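Local coordinates for lipopolysaccharide core heptose(I) kinase RfaP (Pseudomonas aeruginosa, PDB 6DFL), which phosphorylates the first heptose of the lipopolysaccharide core with ATP and Mg2+, and also acts as a protein-tyrosine kinase that autophosphorylates on tyrosines, at residues V147-G152 / L228-R233; R162-C167 / N204-A209; L210-L215 / E251-K256. One frame throughout, in Å; residues are numbered along the deposited sequence.

Overall arrangement
Helix 200-212 threads the three interactions together: its middle grips the loop of the putative catalytic Asp163 in interaction 2, and its last turn meets helix 244-257 in interaction 3, with the centres about 11 Å apart. Interaction 1 joins helices 137-156 and 221-232, its centre about 13 Å from interaction 2 and about 17 Å from interaction 3. Leu207 packs against Tyr231 and Phe232, while Leu210 CD2 meets Val147 CG1 at 3.7 Å. Ser213 OG of interaction 3 lies 2.8 Å from Ile166 N of interaction 2, a probable hydrogen bond. The hexadecanoyl chain of G9S runs past interactions 1 and 3 and also touches Ile166.

Interaction 1 of 3, residues V147-G152 / L228-R233; sequences VARMVG and LRTYFR. With G9S (S-[2-({N-[(2S)-2-hydroxy-3,3-dimethyl-4-(phosphonooxy)butanoyl]-beta-alanyl}amino)ethyl] hexadecanethioate), chain C.
Ala148 CB and Thr230 CB meet at 3.5 Å where two helices of the kinase C-lobe run side by side. Helix 137-156 takes the place of the long helix E of protein kinases, and at this point it lies 30° from parallel to helix 221-232, the axes of the two short segments approaching to 7.6 Å. Such closeness depends on small residues: Ala148 points its methyl toward the partner helix, and Gly152 presents only backbone. Thr230 sets CG2 anti to its backbone N, so that this methyl passes obliquely against Arg149 CG at 3.6 Å; OG1 is turned back along its own helix to the carbonyl of Arg226. The wide group in the contact is the Tyr231 ring. With CG anti to the backbone N (chi1 170°), it swings toward the other helix and lays its CE1 corner 3.3 Å from Gly152 N, which lies near the ring plane. Val151 CG1 comes in obliquely on the same corner at 3.7 Å.

One shell further out, the ring is held at its hydroxyl end. Its OH is hydrogen-bonded to His155 ND1, one turn further along helix 137-156, and the His155 ring stands at about 90° to it, while the backbone carbonyl of the same residue, Tyr231 O, is bonded to Arg156 NH2, a second polar tie between the helices. Tyr231 CD2 also sits 3.6 Å above the centre of one face of the Phe232 ring. The same pair of helices also lines the lipid pocket. Val147 CG2 lies near C26, deep along the acyl chain, whereas Leu228 points away from helix 137-156 and spreads its CG, CD1 and CD2 around C14. The closest approach there is to the thioester carbonyl, with Leu228 CD1 3.4 Å from O3 of G9S.

Interaction 2 of 3, residues R162-C167 / N204-A209; sequences RDCYIC and NKDLAA
Asp206 OD2 is hydrogen-bonded to His161 N and to His155 NE2, and the other oxygen of the same carboxylate, OD1, takes Arg162 N at 2.8 Å through its syn lone pair. That bond is fairly straight, 160° at the hydrogen. Three bonds thus grip one buried carboxylate, and with two successive backbone N-H groups among them it probably stays ionised. Asp206 has CG beside its backbone N (chi1 -81°), which brings the group across to the loop.

Next along the loop, Cys164 turns its CB onto the helix, 3.6 Å from Asp206 O, and Cys164 is the centre of an inverse gamma turn closed by a weak bond from Tyr165 N to Asp163 O. The bend carries Tyr165 back over its own loop: one ring face lies 3.7 Å from Asp163 C, and at the ring edge CE1 meets Ala209 CB at 3.7 Å. Its hydroxyl donates a weak bond to Asp163 OD1, which is also in a salt bridge with Arg191, so Asp163 is steadied while its CB is directed away from the helix.

His161-Arg162-Asp163 reads as the HRD motif of protein kinases. An aspartate of helix F bonded to the HRD backbone amides is a hallmark of the kinase C-lobe, and here helix 200-212 and Asp206 fill that role, consistent with Asp206 holding the backbone around Asp163, the active-site residue by similarity.

Interaction 3 of 3, residues L210-L215 / E251-K256; sequences LYFSAL and ERKAEK. With G9S (S-[2-({N-[(2S)-2-hydroxy-3,3-dimethyl-4-(phosphonooxy)butanoyl]-beta-alanyl}amino)ethyl] hexadecanethioate), chain C.
Tyr211 is a flat wedge between lipid and protein. One face carries the acyl chain, with C13 of G9S 3.9 Å above the ring centre, and the opposite face takes Leu215 CD2, which sits 3.4 Å above the plane but offset toward the rim. At the ring edge lies Glu251 OE2. This is where the last turn of helix 200-212, the helix F of the kinase C-lobe, meets helix 244-257 to close one side of the lipid pocket.

The Tyr211 hydroxyl donates to Glu251 OE2 at 2.7 Å, and that oxygen accepts through its syn lone pair, the carboxylate plane being turned 52° from the ring. Glu251 starts out pointing away from Tyr211, and the bend at chi2 (42°) folds its carboxylate back. Lys224 NZ is hydrogen-bonded to the same hydroxyl, so the phenol is gripped between an acid and an amine. Tyr211 is a known autophosphorylation site, unmodified in this model.

Further along the contact, Ala254 CB rests against both Tyr211 CE2 at 3.6 Å and Leu215 CD2 at 3.7 Å. Phe212, with CG beside its backbone N, crosses the Lys253 side chain at about a right angle; CZ touches Lys253 CB at 3.5 Å, and Lys253 CG and CD continue the contact along the ring before the amine end leads away. Leu215 can reach Ala254 because the helix ends in a type I turn from Phe212 to Leu215, and Ser213 OG reaches back to donate to Leu210 O in the last turn of the helix, on a lone pair in the carbonyl plane. Back at the pocket wall, the carboxylate that holds the phenol also brushes the start of the acyl chain, Glu251 OE2 lying 3.6 Å from C11 of G9S.

Interaction 1 of 3, residues V147-G152 / L228-R233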
loop_
_atom_site.group_PDB
_atom_site.type_symbol
_atom_site.label_atom_id
_atom_site.label_comp_id
_atom_site.label_asym_id
_atom_site.label_seq_id
_atom_site.Cartn_x
_atom_site.Cartn_y
_atom_site.Cartn_z
ATOM N N VAL A 147 -0.976 3.058 -2.940
ATOM C CA VAL A 147 -1.040 1.816 -2.178
ATOM C C VAL A 147 -2.486 1.456 -1.914
ATOM O O VAL A 147 -2.878 0.286 -2.002
ATOM C CB VAL A 147 -0.231 1.921 -0.871
ATOM C CG1 VAL A 147 -0.344 0.640 -0.076
ATOM C CG2 VAL A 147 1.219 2.251 -1.188
ATOM N N ALA A 148 -3.290 2.459 -1.567
ATOM C CA ALA A 148 -4.734 2.269 -1.484
ATOM C C ALA A 148 -5.273 1.564 -2.726
ATOM O O ALA A 148 -6.044 0.611 -2.614
ATOM C CB ALA A 148 -5.411 3.608 -1.262
ATOM N N ARG A 149 -4.801 1.940 -3.915
ATOM C CA ARG A 149 -5.307 1.292 -5.122
ATOM C C ARG A 149 -4.855 -0.153 -5.221
ATOM O O ARG A 149 -5.630 -1.032 -5.622
ATOM C CB ARG A 149 -4.877 2.060 -6.371
ATOM C CG ARG A 149 -5.741 3.279 -6.667
ATOM C CD ARG A 149 -5.417 3.887 -8.026
ATOM N NE ARG A 149 -3.984 4.131 -8.229
ATOM C CZ ARG A 149 -3.388 5.310 -8.053
ATOM N NH1 ARG A 149 -4.108 6.364 -7.660
ATOM N NH2 ARG A 149 -2.073 5.434 -8.268
HETATM N N MSE A 150 -3.595 -0.426 -4.888
HETATM C CA MSE A 150 -3.073 -1.760 -5.090
HETATM C C MSE A 150 -3.704 -2.723 -4.118
HETATM O O MSE A 150 -4.129 -3.813 -4.500
HETATM C CB MSE A 150 -1.578 -1.761 -4.949
HETATM C CG MSE A 150 -0.862 -1.060 -6.076
HETATM SE SE MSE A 150 1.058 -1.302 -5.810
HETATM C CE MSE A 150 1.224 -3.214 -6.080
ATOM N N VAL A 151 -3.809 -2.299 -2.861
ATOM C CA VAL A 151 -4.374 -3.163 -1.829
ATOM C C VAL A 151 -5.850 -3.420 -2.107
ATOM O O VAL A 151 -6.297 -4.573 -2.168
ATOM C CB VAL A 151 -4.138 -2.542 -0.436
ATOM C CG1 VAL A 151 -4.845 -3.316 0.660
ATOM C CG2 VAL A 151 -2.645 -2.447 -0.126
ATOM N N GLY A 152 -6.629 -2.348 -2.294
ATOM C CA GLY A 152 -7.980 -2.504 -2.811
ATOM C C GLY A 152 -8.055 -3.430 -4.005
ATOM O O GLY A 152 -8.859 -4.362 -4.022
ATOM N N LEU A 228 -8.420 5.715 2.924
ATOM C CA LEU A 228 -9.637 4.915 3.053
ATOM C C LEU A 228 -10.557 5.096 1.847
ATOM O O LEU A 228 -11.109 4.114 1.323
ATOM C CB LEU A 228 -10.367 5.296 4.335
ATOM C CG LEU A 228 -9.655 4.910 5.644
ATOM C CD1 LEU A 228 -10.251 5.681 6.824
ATOM C CD2 LEU A 228 -9.770 3.415 5.864
ATOM N N ARG A 229 -10.725 6.344 1.401
ATOM C CA ARG A 229 -11.557 6.626 0.233
ATOM C C ARG A 229 -11.042 5.875 -0.985
ATOM O O ARG A 229 -11.796 5.154 -1.650
ATOM C CB ARG A 229 -11.594 8.137 -0.034
ATOM C CG ARG A 229 -12.331 8.514 -1.309
ATOM C CD ARG A 229 -12.783 9.991 -1.288
ATOM N NE ARG A 229 -11.687 10.946 -1.473
ATOM C CZ ARG A 229 -11.640 12.146 -0.892
ATOM N NH1 ARG A 229 -12.612 12.536 -0.076
ATOM N NH2 ARG A 229 -10.617 12.958 -1.114
ATOM N N THR A 230 -9.752 6.024 -1.292
ATOM C CA THR A 230 -9.218 5.330 -2.457
ATOM C C THR A 230 -9.270 3.825 -2.259
ATOM O O THR A 230 -9.533 3.074 -3.207
ATOM C CB THR A 230 -7.796 5.786 -2.712
ATOM O OG1 THR A 230 -7.774 7.209 -2.771
ATOM C CG2 THR A 230 -7.257 5.234 -4.013
ATOM N N TYR A 231 -9.062 3.363 -1.022
ATOM C CA TYR A 231 -9.059 1.922 -0.782
ATOM C C TYR A 231 -10.441 1.322 -1.038
ATOM O O TYR A 231 -10.579 0.343 -1.782
ATOM C CB TYR A 231 -8.587 1.590 0.641
ATOM C CG TYR A 231 -8.840 0.131 0.925
ATOM C CD1 TYR A 231 -8.096 -0.867 0.270
ATOM C CD2 TYR A 231 -9.843 -0.263 1.800
ATOM C CE1 TYR A 231 -8.357 -2.184 0.472
ATOM C CE2 TYR A 231 -10.097 -1.600 2.019
ATOM C CZ TYR A 231 -9.348 -2.548 1.349
ATOM O OH TYR A 231 -9.597 -3.875 1.552
ATOM N N PHE A 232 -11.477 1.891 -0.414
ATOM C CA PHE A 232 -12.835 1.376 -0.557
ATOM C C PHE A 232 -13.512 1.809 -1.853
ATOM O O PHE A 232 -14.379 1.085 -2.352
ATOM C CB PHE A 232 -13.692 1.821 0.625
ATOM C CG PHE A 232 -13.357 1.132 1.929
ATOM C CD1 PHE A 232 -13.800 -0.158 2.177
ATOM C CD2 PHE A 232 -12.663 1.795 2.919
ATOM C CE1 PHE A 232 -13.554 -0.766 3.359
ATOM C CE2 PHE A 232 -12.391 1.178 4.117
ATOM C CZ PHE A 232 -12.832 -0.108 4.337
ATOM N N ARG A 233 -13.114 2.941 -2.437
ATOM C CA ARG A 233 -13.790 3.497 -3.612
ATOM C C ARG A 233 -15.270 3.682 -3.286
ATOM O O ARG A 233 -16.153 3.152 -3.959
ATOM C CB ARG A 233 -13.590 2.619 -4.848
ATOM C CG ARG A 233 -12.176 2.091 -5.033
ATOM C CD ARG A 233 -12.041 1.294 -6.323
ATOM N NE ARG A 233 -13.092 0.285 -6.424
ATOM C CZ ARG A 233 -13.285 -0.503 -7.483
ATOM N NH1 ARG A 233 -12.484 -0.405 -8.540
ATOM N NH2 ARG A 233 -14.281 -1.389 -7.490
HETATM C C1 G9S C . -10.213 9.369 10.785
HETATM C C2 G9S C . -10.038 11.484 12.144
HETATM C C3 G9S C . -10.145 12.186 13.489
HETATM C C4 G9S C . -11.508 12.134 14.155
HETATM C C5 G9S C . -13.793 11.107 13.356
HETATM C C6 G9S C . -14.698 13.208 12.001
HETATM C C7 G9S C . -15.591 14.396 12.266
HETATM C C8 G9S C . -13.358 13.696 11.519
HETATM C C10 G9S C . -8.886 6.132 10.922
HETATM C C11 G9S C . -8.427 4.851 11.558
HETATM C C12 G9S C . -7.327 4.128 10.816
HETATM C C13 G9S C . -6.756 4.861 9.615
HETATM C C14 G9S C . -6.959 4.188 8.250
HETATM C C15 G9S C . -5.780 3.418 7.676
HETATM C C16 G9S C . -4.651 4.212 7.061
HETATM N N2 G9S C . -10.306 10.057 12.047
HETATM C C19 G9S C . -8.838 8.901 10.377
HETATM C C20 G9S C . -15.354 12.370 10.947
HETATM C C21 G9S C . -3.814 3.548 5.973
HETATM C C22 G9S C . -2.414 4.133 5.814
HETATM C C23 G9S C . -1.375 3.331 5.087
HETATM C C24 G9S C . -0.783 3.981 3.854
HETATM C C25 G9S C . 0.437 3.362 3.183
HETATM C C26 G9S C . 1.305 4.269 2.306
HETATM C C27 G9S C . 2.451 4.999 2.982
HETATM C C28 G9S C . 3.434 5.668 2.068
HETATM C C29 G9S C . 4.852 5.194 2.105
HETATM C C30 G9S C . -14.580 12.425 13.349
HETATM N N3 G9S C . -12.378 11.004 13.744
HETATM O O2 G9S C . -9.742 12.125 11.141
HETATM O O3 G9S C . -9.884 6.181 10.213
HETATM O O4 G9S C . -14.375 10.076 13.035
HETATM O O5 G9S C . -14.161 13.224 14.396
HETATM O O6 G9S C . -16.584 14.215 13.225
HETATM O O8 G9S C . -18.669 14.982 14.428
HETATM O O9 G9S C . -18.839 14.218 12.043
HETATM P P1 G9S C . -17.983 14.917 13.079
HETATM S S1 G9S C . -8.120 7.650 11.432
#

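Interaction 2 of 3, residues R162-C167 / N204-A209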
loop_
_atom_site.group_PDB
_atom_site.type_symbol
_atom_site.label_atom_id
_atom_site.label_comp_id
_atom_site.label_asym_id
_atom_site.label_seq_id
_atom_site.Cartn_x
_atom_site.Cartn_y
_atom_site.Cartn_z
ATOM N N ARG A 162 -1.524 -10.900 4.061
ATOM C CA ARG A 162 -1.187 -11.523 5.342
ATOM C C ARG A 162 0.095 -10.943 5.916
ATOM O O ARG A 162 0.307 -10.992 7.124
ATOM C CB ARG A 162 -1.081 -13.033 5.248
ATOM C CG ARG A 162 -2.411 -13.689 5.186
ATOM C CD ARG A 162 -2.333 -15.079 5.696
ATOM N NE ARG A 162 -2.415 -15.104 7.157
ATOM C CZ ARG A 162 -2.459 -16.221 7.874
ATOM N NH1 ARG A 162 -2.424 -17.393 7.257
ATOM N NH2 ARG A 162 -2.569 -16.159 9.191
ATOM N N ASP A 163 0.924 -10.345 5.073
ATOM C CA ASP A 163 2.045 -9.522 5.493
ATOM C C ASP A 163 2.030 -8.188 4.766
ATOM O O ASP A 163 2.995 -7.788 4.104
ATOM C CB ASP A 163 3.331 -10.293 5.250
ATOM C CG ASP A 163 3.420 -11.511 6.126
ATOM O OD1 ASP A 163 3.417 -11.334 7.358
ATOM O OD2 ASP A 163 3.440 -12.628 5.592
ATOM N N CYS A 164 0.907 -7.475 4.896
ATOM C CA CYS A 164 0.668 -6.226 4.186
ATOM C C CYS A 164 1.287 -5.077 4.971
ATOM O O CYS A 164 0.660 -4.463 5.834
ATOM C CB CYS A 164 -0.824 -6.027 3.983
ATOM S SG CYS A 164 -1.151 -4.937 2.652
ATOM N N TYR A 165 2.560 -4.814 4.705
ATOM C CA TYR A 165 3.277 -3.732 5.356
ATOM C C TYR A 165 3.889 -2.864 4.282
ATOM O O TYR A 165 4.145 -3.323 3.163
ATOM C CB TYR A 165 4.403 -4.227 6.279
ATOM C CG TYR A 165 4.101 -5.507 6.979
ATOM C CD1 TYR A 165 2.998 -5.621 7.811
ATOM C CD2 TYR A 165 4.948 -6.617 6.843
ATOM C CE1 TYR A 165 2.720 -6.821 8.479
ATOM C CE2 TYR A 165 4.690 -7.820 7.516
ATOM C CZ TYR A 165 3.576 -7.910 8.331
ATOM O OH TYR A 165 3.294 -9.085 8.979
ATOM N N ILE A 166 4.182 -1.616 4.648
ATOM C CA ILE A 166 4.797 -0.736 3.665
ATOM C C ILE A 166 6.132 -1.282 3.186
ATOM O O ILE A 166 6.520 -1.045 2.041
ATOM C CB ILE A 166 4.900 0.707 4.195
ATOM C CG1 ILE A 166 5.563 0.776 5.566
ATOM C CG2 ILE A 166 3.502 1.316 4.270
ATOM C CD1 ILE A 166 5.820 2.194 6.044
ATOM N N CYS A 167 6.844 -2.069 4.009
ATOM C CA CYS A 167 8.116 -2.560 3.492
ATOM C C CYS A 167 7.922 -3.564 2.357
ATOM O O CYS A 167 8.841 -3.766 1.561
ATOM C CB CYS A 167 8.997 -3.140 4.609
ATOM S SG CYS A 167 8.374 -4.471 5.628
ATOM N N ASN A 204 -9.542 -7.015 6.539
ATOM C CA ASN A 204 -9.293 -6.071 7.614
ATOM C C ASN A 204 -7.934 -6.316 8.260
ATOM O O ASN A 204 -7.239 -5.359 8.617
ATOM C CB ASN A 204 -10.417 -6.141 8.641
ATOM C CG ASN A 204 -11.771 -5.744 8.056
ATOM O OD1 ASN A 204 -11.867 -5.051 7.027
ATOM N ND2 ASN A 204 -12.826 -6.191 8.711
ATOM N N LYS A 205 -7.527 -7.588 8.392
ATOM C CA LYS A 205 -6.198 -7.899 8.906
ATOM C C LYS A 205 -5.120 -7.193 8.085
ATOM O O LYS A 205 -4.261 -6.504 8.644
ATOM C CB LYS A 205 -5.971 -9.416 8.935
ATOM C CG LYS A 205 -6.727 -10.170 10.058
ATOM C CD LYS A 205 -5.994 -11.461 10.469
ATOM C CE LYS A 205 -6.685 -12.215 11.609
ATOM N NZ LYS A 205 -7.831 -13.058 11.144
ATOM N N ASP A 206 -5.177 -7.314 6.746
ATOM C CA ASP A 206 -4.230 -6.609 5.879
ATOM C C ASP A 206 -4.256 -5.110 6.141
ATOM O O ASP A 206 -3.201 -4.464 6.222
ATOM C CB ASP A 206 -4.565 -6.842 4.410
ATOM C CG ASP A 206 -4.053 -8.151 3.861
ATOM O OD1 ASP A 206 -3.546 -9.025 4.611
ATOM O OD2 ASP A 206 -4.190 -8.304 2.623
ATOM N N LEU A 207 -5.465 -4.526 6.186
ATOM C CA LEU A 207 -5.603 -3.093 6.411
ATOM C C LEU A 207 -5.046 -2.692 7.761
ATOM O O LEU A 207 -4.416 -1.641 7.894
ATOM C CB LEU A 207 -7.070 -2.672 6.336
ATOM C CG LEU A 207 -7.842 -2.679 5.018
ATOM C CD1 LEU A 207 -9.272 -2.278 5.319
ATOM C CD2 LEU A 207 -7.186 -1.750 4.024
ATOM N N ALA A 208 -5.321 -3.488 8.788
ATOM C CA ALA A 208 -4.717 -3.259 10.093
ATOM C C ALA A 208 -3.201 -3.261 9.991
ATOM O O ALA A 208 -2.529 -2.312 10.409
ATOM C CB ALA A 208 -5.199 -4.326 11.072
ATOM N N ALA A 209 -2.640 -4.318 9.410
ATOM C CA ALA A 209 -1.188 -4.431 9.348
ATOM C C ALA A 209 -0.591 -3.298 8.522
ATOM O O ALA A 209 0.417 -2.698 8.916
ATOM C CB ALA A 209 -0.798 -5.793 8.784
#

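Interaction 3 of 3, residues L210-L215 / E251-K256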
loop_
_atom_site.group_PDB
_atom_site.type_symbol
_atom_site.label_atom_id
_atom_site.label_comp_id
_atom_site.label_asym_id
_atom_site.label_seq_id
_atom_site.Cartn_x
_atom_site.Cartn_y
_atom_site.Cartn_z
ATOM N N LEU A 210 -1.212 -2.958 7.385
ATOM C CA LEU A 210 -0.661 -1.864 6.597
ATOM C C LEU A 210 -0.609 -0.587 7.417
ATOM O O LEU A 210 0.406 0.121 7.417
ATOM C CB LEU A 210 -1.466 -1.669 5.328
ATOM C CG LEU A 210 -0.806 -0.612 4.465
ATOM C CD1 LEU A 210 0.580 -1.031 4.064
ATOM C CD2 LEU A 210 -1.665 -0.333 3.237
ATOM N N TYR A 211 -1.664 -0.320 8.185
ATOM C CA TYR A 211 -1.695 0.872 9.021
ATOM C C TYR A 211 -0.603 0.830 10.097
ATOM O O TYR A 211 0.127 1.804 10.288
ATOM C CB TYR A 211 -3.074 1.014 9.660
ATOM C CG TYR A 211 -3.262 2.276 10.465
ATOM C CD1 TYR A 211 -2.621 3.454 10.112
ATOM C CD2 TYR A 211 -4.070 2.282 11.593
ATOM C CE1 TYR A 211 -2.790 4.612 10.855
ATOM C CE2 TYR A 211 -4.251 3.433 12.335
ATOM C CZ TYR A 211 -3.596 4.589 11.969
ATOM O OH TYR A 211 -3.771 5.736 12.711
ATOM N N PHE A 212 -0.490 -0.278 10.828
ATOM C CA PHE A 212 0.492 -0.289 11.911
ATOM C C PHE A 212 1.899 -0.171 11.369
ATOM O O PHE A 212 2.755 0.427 12.018
ATOM C CB PHE A 212 0.316 -1.534 12.768
ATOM C CG PHE A 212 -1.099 -1.702 13.271
ATOM C CD1 PHE A 212 -1.893 -0.588 13.503
ATOM C CD2 PHE A 212 -1.647 -2.952 13.478
ATOM C CE1 PHE A 212 -3.182 -0.712 13.954
ATOM C CE2 PHE A 212 -2.964 -3.075 13.930
ATOM C CZ PHE A 212 -3.718 -1.949 14.161
ATOM N N SER A 213 2.148 -0.651 10.157
ATOM C CA SER A 213 3.477 -0.446 9.603
ATOM C C SER A 213 3.744 1.006 9.246
ATOM O O SER A 213 4.862 1.327 8.842
ATOM C CB SER A 213 3.681 -1.335 8.374
ATOM O OG SER A 213 3.280 -0.687 7.178
ATOM N N ALA A 214 2.769 1.915 9.378
ATOM C CA ALA A 214 2.964 3.254 8.834
ATOM C C ALA A 214 2.700 4.353 9.856
ATOM O O ALA A 214 2.580 5.522 9.471
ATOM C CB ALA A 214 2.099 3.443 7.590
ATOM N N LEU A 215 2.668 4.009 11.148
ATOM C CA LEU A 215 2.373 4.954 12.222
ATOM C C LEU A 215 3.441 6.018 12.431
ATOM O O LEU A 215 3.193 6.970 13.182
ATOM C CB LEU A 215 2.172 4.208 13.535
ATOM C CG LEU A 215 1.066 3.168 13.460
ATOM C CD1 LEU A 215 0.930 2.453 14.781
ATOM C CD2 LEU A 215 -0.277 3.830 13.013
ATOM N N GLU A 251 -7.557 2.471 15.389
ATOM C CA GLU A 251 -6.999 3.655 16.025
ATOM C C GLU A 251 -6.566 3.354 17.457
ATOM O O GLU A 251 -5.619 3.967 17.955
ATOM C CB GLU A 251 -8.005 4.803 15.980
ATOM C CG GLU A 251 -7.371 6.190 16.107
ATOM C CD GLU A 251 -6.086 6.345 15.302
ATOM O OE1 GLU A 251 -5.073 6.833 15.868
ATOM O OE2 GLU A 251 -6.079 5.975 14.109
ATOM N N ARG A 252 -7.232 2.405 18.116
ATOM C CA ARG A 252 -6.920 2.098 19.503
ATOM C C ARG A 252 -5.640 1.281 19.600
ATOM O O ARG A 252 -4.761 1.581 20.413
ATOM C CB ARG A 252 -8.086 1.351 20.138
ATOM C CG ARG A 252 -9.142 2.240 20.712
ATOM C CD ARG A 252 -9.997 1.453 21.689
ATOM N NE ARG A 252 -10.349 0.141 21.149
ATOM C CZ ARG A 252 -11.323 -0.057 20.264
ATOM N NH1 ARG A 252 -12.043 0.970 19.824
ATOM N NH2 ARG A 252 -11.583 -1.280 19.821
ATOM N N LYS A 253 -5.528 0.241 18.772
ATOM C CA LYS A 253 -4.276 -0.491 18.637
ATOM C C LYS A 253 -3.124 0.436 18.253
ATOM O O LYS A 253 -2.045 0.382 18.855
ATOM C CB LYS A 253 -4.439 -1.601 17.607
ATOM C CG LYS A 253 -3.375 -2.672 17.690
ATOM C CD LYS A 253 -4.022 -4.030 17.620
ATOM C CE LYS A 253 -3.009 -5.145 17.834
ATOM N NZ LYS A 253 -3.688 -6.479 17.818
ATOM N N ALA A 254 -3.341 1.306 17.260
ATOM C CA ALA A 254 -2.276 2.203 16.810
ATOM C C ALA A 254 -1.809 3.140 17.917
ATOM O O ALA A 254 -0.620 3.481 17.974
ATOM C CB ALA A 254 -2.734 3.013 15.596
ATOM N N GLU A 255 -2.719 3.571 18.797
ATOM C CA GLU A 255 -2.312 4.359 19.957
ATOM C C GLU A 255 -1.333 3.582 20.841
ATOM O O GLU A 255 -0.212 4.038 21.089
ATOM C CB GLU A 255 -3.543 4.799 20.749
ATOM C CG GLU A 255 -4.131 6.129 20.266
ATOM C CD GLU A 255 -5.609 6.335 20.652
ATOM O OE1 GLU A 255 -6.033 5.801 21.708
ATOM O OE2 GLU A 255 -6.342 7.033 19.897
ATOM N N LYS A 256 -1.743 2.392 21.317
ATOM C CA LYS A 256 -0.889 1.591 22.197
ATOM C C LYS A 256 0.445 1.271 21.539
ATOM O O LYS A 256 1.497 1.352 22.183
ATOM C CB LYS A 256 -1.593 0.292 22.602
ATOM C CG LYS A 256 -2.701 0.472 23.626
ATOM C CD LYS A 256 -3.377 -0.853 23.947
ATOM C CE LYS A 256 -4.762 -0.929 23.320
ATOM N NZ LYS A 256 -5.635 0.188 23.773
HETATM C C1 G9S C . -10.213 9.369 10.785
HETATM C C2 G9S C . -10.038 11.484 12.144
HETATM C C3 G9S C . -10.145 12.186 13.489
HETATM C C4 G9S C . -11.508 12.134 14.155
HETATM C C5 G9S C . -13.793 11.107 13.356
HETATM C C6 G9S C . -14.698 13.208 12.001
HETATM C C7 G9S C . -15.591 14.396 12.266
HETATM C C8 G9S C . -13.358 13.696 11.519
HETATM C C10 G9S C . -8.886 6.132 10.922
HETATM C C11 G9S C . -8.427 4.851 11.558
HETATM C C12 G9S C . -7.327 4.128 10.816
HETATM C C13 G9S C . -6.756 4.861 9.615
HETATM C C14 G9S C . -6.959 4.188 8.250
HETATM C C15 G9S C . -5.780 3.418 7.676
HETATM C C16 G9S C . -4.651 4.212 7.061
HETATM N N2 G9S C . -10.306 10.057 12.047
HETATM C C19 G9S C . -8.838 8.901 10.377
HETATM C C20 G9S C . -15.354 12.370 10.947
HETATM C C21 G9S C . -3.814 3.548 5.973
HETATM C C22 G9S C . -2.414 4.133 5.814
HETATM C C23 G9S C . -1.375 3.331 5.087
HETATM C C24 G9S C . -0.783 3.981 3.854
HETATM C C25 G9S C . 0.437 3.362 3.183
HETATM C C26 G9S C . 1.305 4.269 2.306
HETATM C C27 G9S C . 2.451 4.999 2.982
HETATM C C28 G9S C . 3.434 5.668 2.068
HETATM C C29 G9S C . 4.852 5.194 2.105
HETATM C C30 G9S C . -14.580 12.425 13.349
HETATM N N3 G9S C . -12.378 11.004 13.744
HETATM O O2 G9S C . -9.742 12.125 11.141
HETATM O O3 G9S C . -9.884 6.181 10.213
HETATM O O4 G9S C . -14.375 10.076 13.035
HETATM O O5 G9S C . -14.161 13.224 14.396
HETATM O O6 G9S C . -16.584 14.215 13.225
HETATM O O8 G9S C . -18.669 14.982 14.428
HETATM O O9 G9S C . -18.839 14.218 12.043
HETATM P P1 G9S C . -17.983 14.917 13.079
HETATM S S1 G9S C . -8.120 7.650 11.432
#